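Local coordinates for protein putative monooxygenase (Fusobacterium nucleatum subsp. nucleatum, PDB 3MCS) that probably acts as a monooxygenase of the antibiotic biosynthesis monooxygenase family, at residues 59-64 with 149-154; 98-103 with 133-138; 129-134 with 160-165; 166-169 with 173-176. All coordinates share one frame; numbering follows the deposited sequence.

Contact 1: residues 59-64 with 149-154; sequences VEIYND and LVYLGT
Ile61 and Tyr151 come at each other from opposite directions and bridge two strands whose backbones stay apart, with 9.6 Å between Ile61 CA and Tyr151 CA. Ile61 CD1 stands over one face of the Tyr151 ring in a CH-pi contact, 4.2 Å from the ring centroid and 17° off the normal, shifted toward the rim. CG1 lies anti to the backbone N (chi1 -171°) and carries CD1 over the face; the other branch of Ile61, CG2, lies 3.8 Å from Tyr151 OH. Val59 approaches differently: its CG1 lies near the ring plane, at the edge, 4.2 Å from Tyr151 CD2. The other face is taken by Leu149 from the same strand, its CD2 lying 3.7 Å above the Tyr151 ring plane, over the centre. Aliphatic groups thus hold both faces and an edge, while the buried hydroxyl is satisfied by Asp104. The centre of the contact is about 7 Å from the chain's centre, consistent with the interior of an alpha/beta barrel to which both monooxygenase regions contribute. Leu8 of strand 7-15 touches Val59, Ile61 and Tyr151, Phe45 of strand 41-49 packs on Leu149, and Phe165 of strand 161-168 meets Val59 and Leu149.

Contact 2: residues 98-103 with 133-138; sequences DVQIAK and IIKNIV
Gln100 and Ile101 together face Leu152 as a classic beta bulge in strand 91-104, and both direct their side chains at helix 127-143, where Lys135 receives them. The closely packed half belongs to Ile101. With CG1 anti to the carbonyl carbon (chi1 -56°), its CD1 reaches the helix surface and lies 4.1 Å from Lys135 CB and 4.0 Å from Lys135 CA. Val138, one turn further along the helix, also turns its side chain to the strand but stays a little farther off, Val138 CB being 4.8 Å from Ile101 CD1; its methyls pack instead on Val150 and Leu152. The Gln100 side is the more solvent-facing and polar one, between two partly exposed residues. Lys135 stretches out fully beyond CG and crosses Gln100 at a slant, which puts Lys135 CE 3.2 Å from Gln100 OE1. The ammonium group itself is less close, Lys135 NZ being 3.6 Å from Gln100 OE1, and its stronger polar partner is Glu132, with which it forms a salt bridge inside the helix. The amide oxygen thus meets the lysine's last methylene, with no hydrogen bond between the two. On the apolar side, the backbone itself is touched: Ile101 CD1 comes within 3.5 Å of Lys135 O.

Contact 3: residues 129-134 with 160-165; sequences EFAEII and NKWCLF
Trp162 is the large bump of this contact, its indole pushed from the strand into a shallow hollow on helix 127-143 walled by Phe130, Ala131 and Ile134. The backbones are well separated: the axes of 129-134 and 161-165 approach to 11.2 Å and run 8° from parallel, and the indole fills much of that gap. Its CB points at the helix, and chi1 of -67° places CG beside the backbone N. Two neighbouring turns of the helix touch the same face of the indole. Phe130 presents its edge to the five-membered ring in an edge-to-face pair, the centroids 5.1 Å apart and the planes at 56°; the leading atom, Phe130 CE1, is 4.0 Å from Trp162 CD1. Ile134 covers the other half of that face, its CG2 lying 4.1 Å from the centroid of the six-membered ring as a CH-pi contact. Both side chains slide past the indole in the opposite sense to it. Ala131 forms the low part of the hollow: its short side chain lets the far end of the indole come up to the helix, with Ala131 CB 3.4 Å from Trp162 CZ2. Asp127, at the start of the same helix, accepts a hydrogen bond from Trp162 NE1, which would restrain the ring's rotation. A helix packed on one face of an antiparallel sheet is the layout of this family's alpha+beta fold. Beyond the hollow, Leu152 and Thr154 of strand 147-155 pack on Trp162, Ile120 of strand 114-122 touches Ile134, and Thr190 of helix 181-190 meets Phe130.

Contact 4: residues 166-169 with 173-176; sequences EVYK and SYLN
Glu166 OE1 accepts a hydrogen bond from Tyr168 OH at 2.5 Å, and both residues border the ring of Tyr174 from the following helix. The hydroxyl meets the carboxylate from well above its plane, 69° out of it. Tyr174 CA stands over one face of the Tyr168 ring, 4.0 Å from the Tyr168 ring centroid, and the Tyr174 ring follows with its edge, the two planes at 65° and the centroids 5.5 Å apart. Tyr174 has CG anti to the backbone N (chi1 167°), which carries its CD1 to within 3.7 Å of Tyr168 CE1. Glu166 OE2 also lies near the edge of the Tyr174 ring, 4.4 Å from Tyr174 CE1. At the outer end, the aliphatic chain of Lys169 runs beside Ser173, with Lys169 CG 3.6 Å from Ser173 OG, a hydroxyl bonded to Asp170. The turn from strand 161-168 into helix 171-178 is thus closed mainly by two tyrosines. Arg199 donates to Tyr174 OH, and an acetate ion, probably from the crystallisation liquor, lies about 5 Å from the Glu166 side chain; the tyrosine hydroxyls each have a partner, and Glu166 OE1 is tied to that of Tyr168, which would limit the carboxylate's freedom.

In the fold
From the N terminus, 59-64 meets 149-154, so contact 1 closes a loop of 84 residues across the fold's interior. Contact 2 is nested inside it, bringing strand 91-104 to helix 127-143. Contact 3 opens on that same helix, sharing Ile133 and Ile134 with contact 2, but ends on strand 161-168, beyond 149-154, and therefore crosses contact 1. Contact 4 follows in series, a short closure from the end of that strand to helix 171-178. Strand 147-155 lies between strands 91-104 and 161-168 in the sheet, so contacts 1 to 3 meet around it: Leu152 N bonds to Ile101 O, and Gly153 O to Cys163 N.

Contact 1: residues 59-64 with 149-154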
loop_
_atom_site.group_PDB
_atom_site.type_symbol
_atom_site.label_atom_id
_atom_site.label_comp_id
_atom_site.label_asym_id
_atom_site.label_seq_id
_atom_site.Cartn_x
_atom_site.Cartn_y
_atom_site.Cartn_z
ATOM N N VAL A 59 0.914 4.243 -2.789
ATOM C CA VAL A 59 1.716 3.658 -1.733
ATOM C C VAL A 59 3.162 3.948 -2.114
ATOM O O VAL A 59 3.576 3.605 -3.198
ATOM C CB VAL A 59 1.471 2.153 -1.630
ATOM C CG1 VAL A 59 2.335 1.520 -0.536
ATOM C CG2 VAL A 59 -0.000 1.903 -1.380
ATOM N N GLU A 60 3.902 4.608 -1.230
ATOM C CA GLU A 60 5.277 5.005 -1.477
ATOM C C GLU A 60 6.146 4.435 -0.359
ATOM O O GLU A 60 5.815 4.593 0.808
ATOM C CB GLU A 60 5.404 6.533 -1.515
ATOM C CG GLU A 60 4.617 7.256 -2.634
ATOM C CD GLU A 60 4.885 8.813 -2.718
ATOM O OE1 GLU A 60 5.688 9.404 -1.977
ATOM O OE2 GLU A 60 4.284 9.477 -3.554
ATOM N N ILE A 61 7.255 3.774 -0.720
ATOM C CA ILE A 61 8.152 3.158 0.268
ATOM C C ILE A 61 9.599 3.466 -0.021
ATOM O O ILE A 61 10.081 3.300 -1.147
ATOM C CB ILE A 61 7.904 1.631 0.408
ATOM C CG1 ILE A 61 8.704 1.064 1.595
ATOM C CG2 ILE A 61 8.177 0.916 -0.905
ATOM C CD1 ILE A 61 8.311 -0.377 1.953
ATOM N N TYR A 62 10.286 3.933 1.016
ATOM C CA TYR A 62 11.680 4.367 0.917
ATOM C C TYR A 62 12.562 3.676 1.943
ATOM O O TYR A 62 12.107 3.169 2.961
ATOM C CB TYR A 62 11.769 5.882 1.085
ATOM C CG TYR A 62 10.886 6.628 0.129
ATOM C CD1 TYR A 62 9.563 6.858 0.424
ATOM C CD2 TYR A 62 11.372 7.087 -1.075
ATOM C CE1 TYR A 62 8.743 7.540 -0.460
ATOM C CE2 TYR A 62 10.562 7.780 -1.964
ATOM C CZ TYR A 62 9.247 8.003 -1.647
ATOM O OH TYR A 62 8.407 8.680 -2.496
ATOM N N ASN A 63 13.853 3.713 1.677
ATOM C CA ASN A 63 14.778 2.983 2.490
ATOM C C ASN A 63 14.971 3.640 3.851
ATOM O O ASN A 63 15.180 2.937 4.834
ATOM C CB ASN A 63 16.098 2.829 1.731
ATOM C CG ASN A 63 16.726 1.455 1.915
ATOM O OD1 ASN A 63 16.749 0.899 3.018
ATOM N ND2 ASN A 63 17.246 0.901 0.827
ATOM N N ASP A 64 14.906 4.974 3.899
ATOM C CA ASP A 64 15.054 5.746 5.156
ATOM C C ASP A 64 14.527 7.179 5.013
ATOM O O ASP A 64 14.203 7.597 3.899
ATOM C CB ASP A 64 16.501 5.761 5.652
ATOM C CG ASP A 64 17.461 6.469 4.710
ATOM O OD1 ASP A 64 17.072 7.366 3.932
ATOM O OD2 ASP A 64 18.652 6.142 4.783
ATOM N N LEU A 149 3.354 -9.176 -3.338
ATOM C CA LEU A 149 3.741 -8.172 -2.331
ATOM C C LEU A 149 2.799 -8.123 -1.135
ATOM O O LEU A 149 1.607 -8.270 -1.298
ATOM C CB LEU A 149 3.781 -6.782 -3.017
ATOM C CG LEU A 149 4.073 -5.489 -2.281
ATOM C CD1 LEU A 149 4.422 -4.384 -3.269
ATOM C CD2 LEU A 149 2.917 -5.055 -1.417
ATOM N N VAL A 150 3.353 -7.938 0.056
ATOM C CA VAL A 150 2.564 -7.729 1.250
ATOM C C VAL A 150 3.287 -6.695 2.115
ATOM O O VAL A 150 4.422 -6.932 2.527
ATOM C CB VAL A 150 2.301 -9.035 2.079
ATOM C CG1 VAL A 150 1.494 -10.017 1.277
ATOM C CG2 VAL A 150 3.606 -9.687 2.561
ATOM N N TYR A 151 2.678 -5.528 2.322
ATOM C CA TYR A 151 3.226 -4.554 3.254
ATOM C C TYR A 151 2.236 -4.436 4.413
ATOM O O TYR A 151 1.078 -4.080 4.198
ATOM C CB TYR A 151 3.462 -3.167 2.644
ATOM C CG TYR A 151 4.430 -3.064 1.475
ATOM C CD1 TYR A 151 5.428 -4.027 1.234
ATOM C CD2 TYR A 151 4.420 -1.931 0.671
ATOM C CE1 TYR A 151 6.319 -3.899 0.171
ATOM C CE2 TYR A 151 5.301 -1.793 -0.387
ATOM C CZ TYR A 151 6.262 -2.767 -0.633
ATOM O OH TYR A 151 7.147 -2.606 -1.687
ATOM N N LEU A 152 2.696 -4.735 5.621
ATOM C CA LEU A 152 1.857 -4.702 6.815
ATOM C C LEU A 152 2.470 -3.789 7.852
ATOM O O LEU A 152 3.645 -3.941 8.209
ATOM C CB LEU A 152 1.735 -6.101 7.427
ATOM C CG LEU A 152 0.969 -6.226 8.752
ATOM C CD1 LEU A 152 -0.524 -5.924 8.579
ATOM C CD2 LEU A 152 1.150 -7.597 9.316
ATOM N N GLY A 153 1.676 -2.854 8.355
ATOM C CA GLY A 153 2.163 -1.939 9.383
ATOM C C GLY A 153 1.064 -1.262 10.170
ATOM O O GLY A 153 -0.116 -1.490 9.913
ATOM N N THR A 154 1.462 -0.434 11.130
ATOM C CA THR A 154 0.517 0.262 11.988
ATOM C C THR A 154 0.659 1.771 11.800
ATOM O O THR A 154 1.748 2.293 11.608
ATOM C CB THR A 154 0.718 -0.149 13.454
ATOM O OG1 THR A 154 2.065 0.118 13.871
ATOM C CG2 THR A 154 0.446 -1.648 13.617
#

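Contact 2: residues 98-103 with 133-138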
loop_
_atom_site.group_PDB
_atom_site.type_symbol
_atom_site.label_atom_id
_atom_site.label_comp_id
_atom_site.label_asym_id
_atom_site.label_seq_id
_atom_site.Cartn_x
_atom_site.Cartn_y
_atom_site.Cartn_z
ATOM N N ASP A 98 4.351 2.518 10.605
ATOM C CA ASP A 98 5.487 1.807 11.187
ATOM C C ASP A 98 5.419 0.429 10.566
ATOM O O ASP A 98 4.494 -0.344 10.863
ATOM C CB ASP A 98 5.415 1.717 12.719
ATOM C CG ASP A 98 5.900 2.994 13.436
ATOM O OD1 ASP A 98 6.708 3.792 12.881
ATOM O OD2 ASP A 98 5.495 3.181 14.606
ATOM N N VAL A 99 6.376 0.117 9.693
ATOM C CA VAL A 99 6.359 -1.161 8.980
ATOM C C VAL A 99 6.656 -2.337 9.903
ATOM O O VAL A 99 7.645 -2.299 10.637
ATOM C CB VAL A 99 7.383 -1.169 7.847
ATOM C CG1 VAL A 99 7.312 -2.495 7.084
ATOM C CG2 VAL A 99 7.126 -0.014 6.932
ATOM N N GLN A 100 5.791 -3.352 9.897
ATOM C CA GLN A 100 6.010 -4.563 10.716
ATOM C C GLN A 100 6.596 -5.632 9.833
ATOM O O GLN A 100 7.571 -6.293 10.214
ATOM C CB GLN A 100 4.724 -5.059 11.343
ATOM C CG GLN A 100 4.201 -4.135 12.419
ATOM C CD GLN A 100 4.999 -4.189 13.724
ATOM O OE1 GLN A 100 5.686 -5.176 14.024
ATOM N NE2 GLN A 100 4.886 -3.133 14.516
ATOM N N ILE A 101 5.966 -5.820 8.673
ATOM C CA ILE A 101 6.432 -6.719 7.644
ATOM C C ILE A 101 6.285 -6.057 6.275
ATOM O O ILE A 101 5.247 -5.475 5.958
ATOM C CB ILE A 101 5.648 -8.010 7.598
ATOM C CG1 ILE A 101 5.670 -8.702 8.954
ATOM C CG2 ILE A 101 6.256 -8.903 6.536
ATOM C CD1 ILE A 101 4.961 -10.020 8.945
ATOM N N ALA A 102 7.352 -6.120 5.492
ATOM C CA ALA A 102 7.353 -5.630 4.129
ATOM C C ALA A 102 8.160 -6.639 3.298
ATOM O O ALA A 102 9.370 -6.786 3.491
ATOM C CB ALA A 102 7.945 -4.233 4.038
ATOM N N LYS A 103 7.465 -7.345 2.401
ATOM C CA LYS A 103 8.059 -8.378 1.547
ATOM C C LYS A 103 7.520 -8.280 0.127
ATOM O O LYS A 103 6.316 -8.148 -0.060
ATOM C CB LYS A 103 7.761 -9.774 2.110
ATOM C CG LYS A 103 8.420 -10.061 3.471
ATOM C CD LYS A 103 7.892 -11.357 4.132
ATOM C CE LYS A 103 8.419 -12.649 3.508
ATOM N NZ LYS A 103 9.769 -13.084 3.953
ATOM N N ILE A 133 -1.041 -12.522 15.526
ATOM C CA ILE A 133 -1.889 -13.288 14.620
ATOM C C ILE A 133 -1.770 -12.798 13.172
ATOM O O ILE A 133 -1.461 -13.568 12.267
ATOM C CB ILE A 133 -3.372 -13.282 15.060
ATOM C CG1 ILE A 133 -3.535 -14.056 16.392
ATOM C CG2 ILE A 133 -4.228 -13.898 13.980
ATOM C CD1 ILE A 133 -4.941 -14.019 17.030
ATOM N N ILE A 134 -1.983 -11.511 12.956
ATOM C CA ILE A 134 -1.940 -10.994 11.602
ATOM C C ILE A 134 -0.545 -11.131 11.018
ATOM O O ILE A 134 -0.418 -11.440 9.837
ATOM C CB ILE A 134 -2.451 -9.531 11.499
ATOM C CG1 ILE A 134 -2.657 -9.154 10.031
ATOM C CG2 ILE A 134 -1.502 -8.532 12.219
ATOM C CD1 ILE A 134 -3.356 -7.838 9.821
ATOM N N LYS A 135 0.495 -10.923 11.825
ATOM C CA LYS A 135 1.866 -11.056 11.322
ATOM C C LYS A 135 2.055 -12.414 10.656
ATOM O O LYS A 135 2.577 -12.476 9.556
ATOM C CB LYS A 135 2.915 -10.860 12.428
ATOM C CG LYS A 135 3.200 -9.395 12.854
ATOM C CD LYS A 135 4.065 -9.405 14.126
ATOM C CE LYS A 135 4.361 -8.025 14.675
ATOM N NZ LYS A 135 5.083 -8.152 15.963
ATOM N N ASN A 136 1.601 -13.475 11.336
ATOM C CA ASN A 136 1.715 -14.855 10.849
ATOM C C ASN A 136 0.946 -15.059 9.557
ATOM O O ASN A 136 1.476 -15.616 8.594
ATOM C CB ASN A 136 1.194 -15.854 11.890
ATOM C CG ASN A 136 2.047 -15.909 13.149
ATOM O OD1 ASN A 136 3.277 -15.968 13.090
ATOM N ND2 ASN A 136 1.385 -15.935 14.299
ATOM N N ILE A 137 -0.307 -14.609 9.544
ATOM C CA ILE A 137 -1.145 -14.734 8.367
ATOM C C ILE A 137 -0.556 -14.035 7.161
ATOM O O ILE A 137 -0.584 -14.579 6.063
ATOM C CB ILE A 137 -2.561 -14.177 8.609
ATOM C CG1 ILE A 137 -3.353 -15.124 9.523
ATOM C CG2 ILE A 137 -3.305 -14.002 7.288
ATOM C CD1 ILE A 137 -3.569 -16.555 8.961
ATOM N N VAL A 138 -0.032 -12.835 7.349
ATOM C CA VAL A 138 0.532 -12.098 6.235
ATOM C C VAL A 138 1.765 -12.823 5.693
ATOM O O VAL A 138 1.960 -12.833 4.482
ATOM C CB VAL A 138 0.870 -10.660 6.613
ATOM C CG1 VAL A 138 1.496 -9.937 5.437
ATOM C CG2 VAL A 138 -0.373 -9.945 7.054
#

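Contact 3: residues 129-134 with 160-165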
loop_
_atom_site.group_PDB
_atom_site.type_symbol
_atom_site.label_atom_id
_atom_site.label_comp_id
_atom_site.label_asym_id
_atom_site.label_seq_id
_atom_site.Cartn_x
_atom_site.Cartn_y
_atom_site.Cartn_z
ATOM N N GLU A 129 -2.449 -9.528 21.238
ATOM C CA GLU A 129 -2.755 -10.851 20.680
ATOM C C GLU A 129 -2.950 -10.834 19.159
ATOM O O GLU A 129 -2.497 -11.750 18.473
ATOM C CB GLU A 129 -3.993 -11.459 21.353
ATOM C CG GLU A 129 -4.346 -12.869 20.847
ATOM C CD GLU A 129 -5.527 -13.517 21.593
ATOM O OE1 GLU A 129 -6.250 -12.817 22.343
ATOM O OE2 GLU A 129 -5.725 -14.743 21.419
ATOM N N PHE A 130 -3.631 -9.805 18.653
ATOM C CA PHE A 130 -3.928 -9.675 17.224
ATOM C C PHE A 130 -2.677 -9.460 16.398
ATOM O O PHE A 130 -2.546 -10.005 15.304
ATOM C CB PHE A 130 -4.880 -8.499 17.003
ATOM C CG PHE A 130 -5.200 -8.228 15.558
ATOM C CD1 PHE A 130 -4.366 -7.449 14.790
ATOM C CD2 PHE A 130 -6.360 -8.728 14.981
ATOM C CE1 PHE A 130 -4.669 -7.190 13.438
ATOM C CE2 PHE A 130 -6.673 -8.463 13.647
ATOM C CZ PHE A 130 -5.819 -7.691 12.874
ATOM N N ALA A 131 -1.764 -8.652 16.928
ATOM C CA ALA A 131 -0.526 -8.332 16.226
ATOM C C ALA A 131 0.198 -9.609 15.825
ATOM O O ALA A 131 0.557 -9.799 14.677
ATOM C CB ALA A 131 0.379 -7.440 17.089
ATOM N N GLU A 132 0.377 -10.515 16.765
ATOM C CA GLU A 132 1.080 -11.744 16.445
ATOM C C GLU A 132 0.290 -12.586 15.448
ATOM O O GLU A 132 0.891 -13.258 14.604
ATOM C CB GLU A 132 1.413 -12.526 17.733
ATOM C CG GLU A 132 2.373 -11.740 18.673
ATOM C CD GLU A 132 3.718 -11.378 17.996
ATOM O OE1 GLU A 132 4.493 -12.317 17.675
ATOM O OE2 GLU A 132 4.006 -10.161 17.798
ATOM N N ILE A 133 -1.041 -12.522 15.526
ATOM C CA ILE A 133 -1.889 -13.288 14.620
ATOM C C ILE A 133 -1.770 -12.798 13.172
ATOM O O ILE A 133 -1.461 -13.568 12.267
ATOM C CB ILE A 133 -3.372 -13.282 15.060
ATOM C CG1 ILE A 133 -3.535 -14.056 16.392
ATOM C CG2 ILE A 133 -4.228 -13.898 13.980
ATOM C CD1 ILE A 133 -4.941 -14.019 17.030
ATOM N N ILE A 134 -1.983 -11.511 12.956
ATOM C CA ILE A 134 -1.940 -10.994 11.602
ATOM C C ILE A 134 -0.545 -11.131 11.018
ATOM O O ILE A 134 -0.418 -11.440 9.837
ATOM C CB ILE A 134 -2.451 -9.531 11.499
ATOM C CG1 ILE A 134 -2.657 -9.154 10.031
ATOM C CG2 ILE A 134 -1.502 -8.532 12.219
ATOM C CD1 ILE A 134 -3.356 -7.838 9.821
ATOM N N ASN A 160 -3.263 0.963 16.917
ATOM C CA ASN A 160 -4.323 -0.028 16.825
ATOM C C ASN A 160 -4.892 -0.099 15.394
ATOM O O ASN A 160 -5.709 -0.971 15.092
ATOM C CB ASN A 160 -5.436 0.268 17.824
ATOM C CG ASN A 160 -4.950 0.286 19.266
ATOM O OD1 ASN A 160 -5.354 1.150 20.052
ATOM N ND2 ASN A 160 -4.065 -0.638 19.613
ATOM N N LYS A 161 -4.448 0.814 14.524
ATOM C CA LYS A 161 -4.907 0.889 13.144
ATOM C C LYS A 161 -3.908 0.185 12.250
ATOM O O LYS A 161 -2.879 0.748 11.922
ATOM C CB LYS A 161 -5.033 2.349 12.752
ATOM C CG LYS A 161 -5.794 2.686 11.462
ATOM C CD LYS A 161 -6.026 4.218 11.400
ATOM C CE LYS A 161 -7.345 4.632 10.741
ATOM N NZ LYS A 161 -8.547 4.363 11.600
ATOM N N TRP A 162 -4.181 -1.061 11.886
ATOM C CA TRP A 162 -3.294 -1.807 10.996
ATOM C C TRP A 162 -3.625 -1.543 9.522
ATOM O O TRP A 162 -4.797 -1.473 9.163
ATOM C CB TRP A 162 -3.406 -3.291 11.294
ATOM C CG TRP A 162 -2.885 -3.625 12.608
ATOM C CD1 TRP A 162 -3.502 -3.427 13.806
ATOM C CD2 TRP A 162 -1.622 -4.228 12.893
ATOM N NE1 TRP A 162 -2.696 -3.863 14.828
ATOM C CE2 TRP A 162 -1.537 -4.366 14.299
ATOM C CE3 TRP A 162 -0.558 -4.675 12.101
ATOM C CZ2 TRP A 162 -0.420 -4.913 14.934
ATOM C CZ3 TRP A 162 0.546 -5.234 12.735
ATOM C CH2 TRP A 162 0.606 -5.337 14.142
ATOM N N CYS A 163 -2.591 -1.415 8.687
ATOM C CA CYS A 163 -2.738 -1.145 7.255
ATOM C C CYS A 163 -2.047 -2.201 6.456
ATOM O O CYS A 163 -0.840 -2.403 6.629
ATOM C CB CYS A 163 -2.095 0.188 6.890
ATOM S SG CYS A 163 -2.843 1.622 7.714
ATOM N N LEU A 164 -2.795 -2.842 5.549
ATOM C CA LEU A 164 -2.259 -3.929 4.721
ATOM C C LEU A 164 -2.418 -3.668 3.226
ATOM O O LEU A 164 -3.532 -3.586 2.718
ATOM C CB LEU A 164 -2.951 -5.242 5.068
ATOM C CG LEU A 164 -2.403 -6.447 4.315
ATOM C CD1 LEU A 164 -0.936 -6.631 4.697
ATOM C CD2 LEU A 164 -3.210 -7.741 4.584
ATOM N N PHE A 165 -1.294 -3.533 2.535
ATOM C CA PHE A 165 -1.275 -3.378 1.086
ATOM C C PHE A 165 -0.732 -4.653 0.516
ATOM O O PHE A 165 0.295 -5.132 0.967
ATOM C CB PHE A 165 -0.386 -2.234 0.653
ATOM C CG PHE A 165 -0.374 -2.007 -0.842
ATOM C CD1 PHE A 165 -1.537 -1.619 -1.507
ATOM C CD2 PHE A 165 0.800 -2.138 -1.578
ATOM C CE1 PHE A 165 -1.539 -1.387 -2.872
ATOM C CE2 PHE A 165 0.812 -1.896 -2.957
ATOM C CZ PHE A 165 -0.365 -1.532 -3.608
#

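Contact 4: residues 166-169 with 173-176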
loop_
_atom_site.group_PDB
_atom_site.type_symbol
_atom_site.label_atom_id
_atom_site.label_comp_id
_atom_site.label_asym_id
_atom_site.label_seq_id
_atom_site.Cartn_x
_atom_site.Cartn_y
_atom_site.Cartn_z
ATOM N N GLU A 166 -1.412 -5.205 -0.475
ATOM C CA GLU A 166 -0.990 -6.466 -1.064
ATOM C C GLU A 166 -1.280 -6.526 -2.553
ATOM O O GLU A 166 -2.320 -6.088 -2.999
ATOM C CB GLU A 166 -1.635 -7.643 -0.308
ATOM C CG GLU A 166 -3.122 -7.494 -0.039
ATOM C CD GLU A 166 -3.694 -8.598 0.854
ATOM O OE1 GLU A 166 -2.984 -9.596 1.157
ATOM O OE2 GLU A 166 -4.878 -8.454 1.255
ATOM N N VAL A 167 -0.323 -7.054 -3.313
ATOM C CA VAL A 167 -0.446 -7.184 -4.751
ATOM C C VAL A 167 -0.348 -8.665 -5.120
ATOM O O VAL A 167 0.460 -9.368 -4.550
ATOM C CB VAL A 167 0.629 -6.364 -5.451
ATOM C CG1 VAL A 167 0.514 -6.504 -6.941
ATOM C CG2 VAL A 167 0.517 -4.877 -5.028
ATOM N N TYR A 168 -1.202 -9.119 -6.049
ATOM C CA TYR A 168 -1.275 -10.504 -6.523
ATOM C C TYR A 168 -1.082 -10.575 -8.040
ATOM O O TYR A 168 -1.328 -9.593 -8.754
ATOM C CB TYR A 168 -2.616 -11.126 -6.128
ATOM C CG TYR A 168 -2.818 -11.241 -4.631
ATOM C CD1 TYR A 168 -3.269 -10.165 -3.889
ATOM C CD2 TYR A 168 -2.548 -12.427 -3.953
ATOM C CE1 TYR A 168 -3.425 -10.238 -2.524
ATOM C CE2 TYR A 168 -2.715 -12.520 -2.566
ATOM C CZ TYR A 168 -3.150 -11.410 -1.858
ATOM O OH TYR A 168 -3.335 -11.483 -0.482
ATOM N N LYS A 169 -0.641 -11.728 -8.546
ATOM C CA LYS A 169 -0.367 -11.852 -9.997
ATOM C C LYS A 169 -1.666 -11.755 -10.809
ATOM O O LYS A 169 -1.673 -11.221 -11.944
ATOM C CB LYS A 169 0.434 -13.131 -10.355
ATOM C CG LYS A 169 -0.372 -14.417 -10.507
ATOM C CD LYS A 169 0.489 -15.663 -10.788
ATOM C CE LYS A 169 -0.421 -16.913 -10.847
ATOM N NZ LYS A 169 0.297 -18.198 -10.824
ATOM N N SER A 173 -5.618 -15.615 -7.763
ATOM C CA SER A 173 -4.666 -15.802 -6.671
ATOM C C SER A 173 -5.190 -15.187 -5.377
ATOM O O SER A 173 -5.095 -15.780 -4.308
ATOM C CB SER A 173 -3.306 -15.194 -7.033
ATOM O OG SER A 173 -2.717 -15.841 -8.151
ATOM N N TYR A 174 -5.750 -13.992 -5.493
ATOM C CA TYR A 174 -6.324 -13.284 -4.357
ATOM C C TYR A 174 -7.550 -14.000 -3.792
ATOM O O TYR A 174 -7.694 -14.127 -2.581
ATOM C CB TYR A 174 -6.693 -11.859 -4.759
ATOM C CG TYR A 174 -7.562 -11.160 -3.755
ATOM C CD1 TYR A 174 -7.050 -10.731 -2.550
ATOM C CD2 TYR A 174 -8.900 -10.939 -4.008
ATOM C CE1 TYR A 174 -7.848 -10.097 -1.619
ATOM C CE2 TYR A 174 -9.707 -10.311 -3.082
ATOM C CZ TYR A 174 -9.176 -9.896 -1.894
ATOM O OH TYR A 174 -9.982 -9.276 -0.984
ATOM N N LEU A 175 -8.441 -14.464 -4.659
ATOM C CA LEU A 175 -9.620 -15.175 -4.177
ATOM C C LEU A 175 -9.286 -16.516 -3.519
ATOM O O LEU A 175 -9.935 -16.916 -2.548
ATOM C CB LEU A 175 -10.608 -15.389 -5.312
ATOM C CG LEU A 175 -11.233 -14.124 -5.899
ATOM C CD1 LEU A 175 -12.164 -14.507 -7.067
ATOM C CD2 LEU A 175 -11.981 -13.343 -4.858
ATOM N N ASN A 176 -8.286 -17.209 -4.058
ATOM C CA ASN A 176 -7.852 -18.488 -3.501
ATOM C C ASN A 176 -7.230 -18.237 -2.151
ATOM O O ASN A 176 -7.336 -19.045 -1.245
ATOM C CB ASN A 176 -6.892 -19.217 -4.450
ATOM C CG ASN A 176 -7.603 -19.743 -5.704
ATOM O OD1 ASN A 176 -8.832 -19.909 -5.713
ATOM N ND2 ASN A 176 -6.833 -20.015 -6.761
#